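Local coordinates for protein cytochrome c (Chlorobaculum tepidum, PDB 3A9F) that probably carries electrons through its covalently bound heme c as the C-terminal electron carrier domain of a cytochrome subunit of the green sulfur bacterial photosynthetic reaction center, at residues G75-D78 with D79-K82. Residues are numbered along the deposited sequence; the frame is centred on the assembly and turned at random.
Sequences GISD and DDAK. With SO4 (sulfate ion), chain E.
A capping box formed by Ser77 and Asp80 opens helix 78-91, the last helix of this cytochrome c domain. Ser77, at the N-cap, turns OG between its backbone N and carbonyl carbon (chi1 68°), which lets OG accept from Asp80 N at 3.0 Å. The reciprocal bond runs from Ser77 N to Asp80 OD2, 3.0 Å long and nearly straight at 172°, with the donor standing above the carboxylate plane. Chi1 of -70° sets the Asp80 carboxylate beside its own backbone N, where OD2 meets the Ser77 amide. Asp80 OD2 also forms a salt bridge with Arg37 NE of helix 27-37. Replacing Asp80 by an alanine would probably leave Ser77 N without its acceptor and Arg37 without its anionic partner. Regular helix bonding starts at once: Ala81 N donates to Ser77 O at 2.9 Å and Lys82 N to Asp78 O at 3.1 Å. Ahead of the box, Ile76 CG2 rests on Asp80 CB at 3.8 Å and on Ala81 CB at 4.1 Å, and the Ile76 side chain reaches the heme c. Just before Ile76, Gly75 N donates a hydrogen bond of 2.8 Å to O4 of a sulfate ion that was probably picked up during crystallisation. On helix 61-70, Ala81 packs against Val65, while Asp78 OD1 forms a salt bridge with Lys66 NZ and accepts a hydrogen bond from Gln69 NE2; the capped start of the helix thus packs against helices 27-37 and 61-70.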
ATOM      1  N   GLY A  75     -10.776  -5.317  -5.764  1.00 16.72           N
ATOM      2  CA  GLY A  75     -10.331  -4.901  -7.106  1.00 17.64           C
ATOM      3  C   GLY A  75      -8.823  -4.672  -7.162  1.00 17.21           C
ATOM      4  O   GLY A  75      -8.352  -4.006  -8.069  1.00 19.89           O
ATOM      5  N   ILE A  76      -8.054  -5.245  -6.238  1.00 15.68           N
ATOM      6  CA  ILE A  76      -6.592  -5.095  -6.202  1.00 15.90           C
ATOM      7  C   ILE A  76      -5.924  -6.286  -6.875  1.00 16.62           C
ATOM      8  O   ILE A  76      -6.065  -7.431  -6.422  1.00 18.04           O
ATOM      9  CB  ILE A  76      -6.101  -4.925  -4.742  1.00 15.65           C
ATOM     10  CG1 ILE A  76      -6.670  -3.633  -4.140  1.00 16.89           C
ATOM     11  CG2 ILE A  76      -4.574  -4.932  -4.662  1.00 16.18           C
ATOM     12  CD1 ILE A  76      -6.521  -3.537  -2.606  1.00 18.19           C
ATOM     13  N   SER A  77      -5.208  -6.026  -7.964  1.00 16.65           N
ATOM     14  CA  SER A  77      -4.462  -7.102  -8.605  1.00 17.18           C
ATOM     15  C   SER A  77      -3.126  -7.335  -7.907  1.00 16.98           C
ATOM     16  O   SER A  77      -2.686  -6.491  -7.122  1.00 16.70           O
ATOM     17  CB  SER A  77      -4.218  -6.751 -10.074  1.00 18.10           C
ATOM     18  OG  SER A  77      -3.312  -5.653 -10.149  1.00 18.15           O
ATOM     19  N   ASP A  78      -2.440  -8.432  -8.237  1.00 17.77           N
ATOM     20  CA  ASP A  78      -1.104  -8.642  -7.678  1.00 18.23           C
ATOM     21  C   ASP A  78      -0.160  -7.491  -8.035  1.00 17.67           C
ATOM     22  O   ASP A  78       0.645  -7.054  -7.203  1.00 17.70           O
ATOM     23  CB  ASP A  78      -0.499  -9.978  -8.126  1.00 19.78           C
ATOM     24  CG  ASP A  78      -1.119 -11.177  -7.415  1.00 22.50           C
ATOM     25  OD1 ASP A  78      -1.774 -11.014  -6.363  1.00 23.16           O
ATOM     26  OD2 ASP A  78      -0.923 -12.301  -7.918  1.00 28.04           O
ATOM     27  N   ASP A  79      -0.236  -7.002  -9.271  1.00 16.99           N
ATOM     28  CA  ASP A  79       0.596  -5.859  -9.649  1.00 17.21           C
ATOM     29  C   ASP A  79       0.222  -4.590  -8.893  1.00 16.28           C
ATOM     30  O   ASP A  79       1.099  -3.830  -8.474  1.00 16.90           O
ATOM     31  CB  ASP A  79       0.545  -5.610 -11.144  1.00 18.51           C
ATOM     32  CG  ASP A  79       1.358  -6.592 -11.912  1.00 23.06           C
ATOM     33  OD1 ASP A  79       2.449  -6.953 -11.438  1.00 23.87           O
ATOM     34  OD2 ASP A  79       0.911  -6.982 -13.008  1.00 29.07           O
ATOM     35  N   ASP A  80      -1.072  -4.360  -8.692  1.00 15.69           N
ATOM     36  CA  ASP A  80      -1.494  -3.210  -7.898  1.00 15.29           C
ATOM     37  C   ASP A  80      -0.879  -3.316  -6.499  1.00 14.59           C
ATOM     38  O   ASP A  80      -0.411  -2.325  -5.940  1.00 15.00           O
ATOM     39  CB  ASP A  80      -3.017  -3.183  -7.690  1.00 16.11           C
ATOM     40  CG  ASP A  80      -3.837  -2.882  -8.928  1.00 18.50           C
ATOM     41  OD1 ASP A  80      -3.299  -2.386  -9.924  1.00 19.48           O
ATOM     42  OD2 ASP A  80      -5.087  -3.125  -8.855  1.00 19.81           O
ATOM     43  N   ALA A  81      -0.910  -4.516  -5.911  1.00 14.27           N
ATOM     44  CA  ALA A  81      -0.415  -4.688  -4.552  1.00 14.73           C
ATOM     45  C   ALA A  81       1.068  -4.375  -4.479  1.00 14.50           C
ATOM     46  O   ALA A  81       1.518  -3.785  -3.498  1.00 15.30           O
ATOM     47  CB  ALA A  81      -0.692  -6.093  -4.059  1.00 15.36           C
ATOM     48  N   LYS A  82       1.829  -4.747  -5.514  1.00 14.55           N
ATOM     49  CA  LYS A  82       3.262  -4.430  -5.525  1.00 14.83           C
ATOM     50  C   LYS A  82       3.486  -2.920  -5.558  1.00 14.81           C
ATOM     51  O   LYS A  82       4.266  -2.370  -4.766  1.00 15.94           O
ATOM     52  CB  LYS A  82       3.942  -5.079  -6.733  1.00 15.96           C
ATOM     53  CG  LYS A  82       4.042  -6.596  -6.665  1.00 17.38           C
ATOM     54  CD  LYS A  82       4.536  -7.111  -8.011  1.00 19.92           C
ATOM     55  CE  LYS A  82       4.828  -8.581  -8.069  1.00 22.35           C
ATOM     56  NZ  LYS A  82       5.287  -8.925  -9.440  1.00 23.06           N
TER
HETATM   57  S   SO4 E 401     -12.439  -8.193  -7.381  0.80 27.88           S
HETATM   58  O1  SO4 E 401     -12.907  -9.577  -7.419  0.80 31.08           O
HETATM   59  O2  SO4 E 401     -11.402  -8.010  -8.399  0.80 32.29           O
HETATM   60  O3  SO4 E 401     -13.541  -7.280  -7.641  0.80 32.68           O
HETATM   61  O4  SO4 E 401     -11.869  -7.923  -6.060  0.80 30.18           O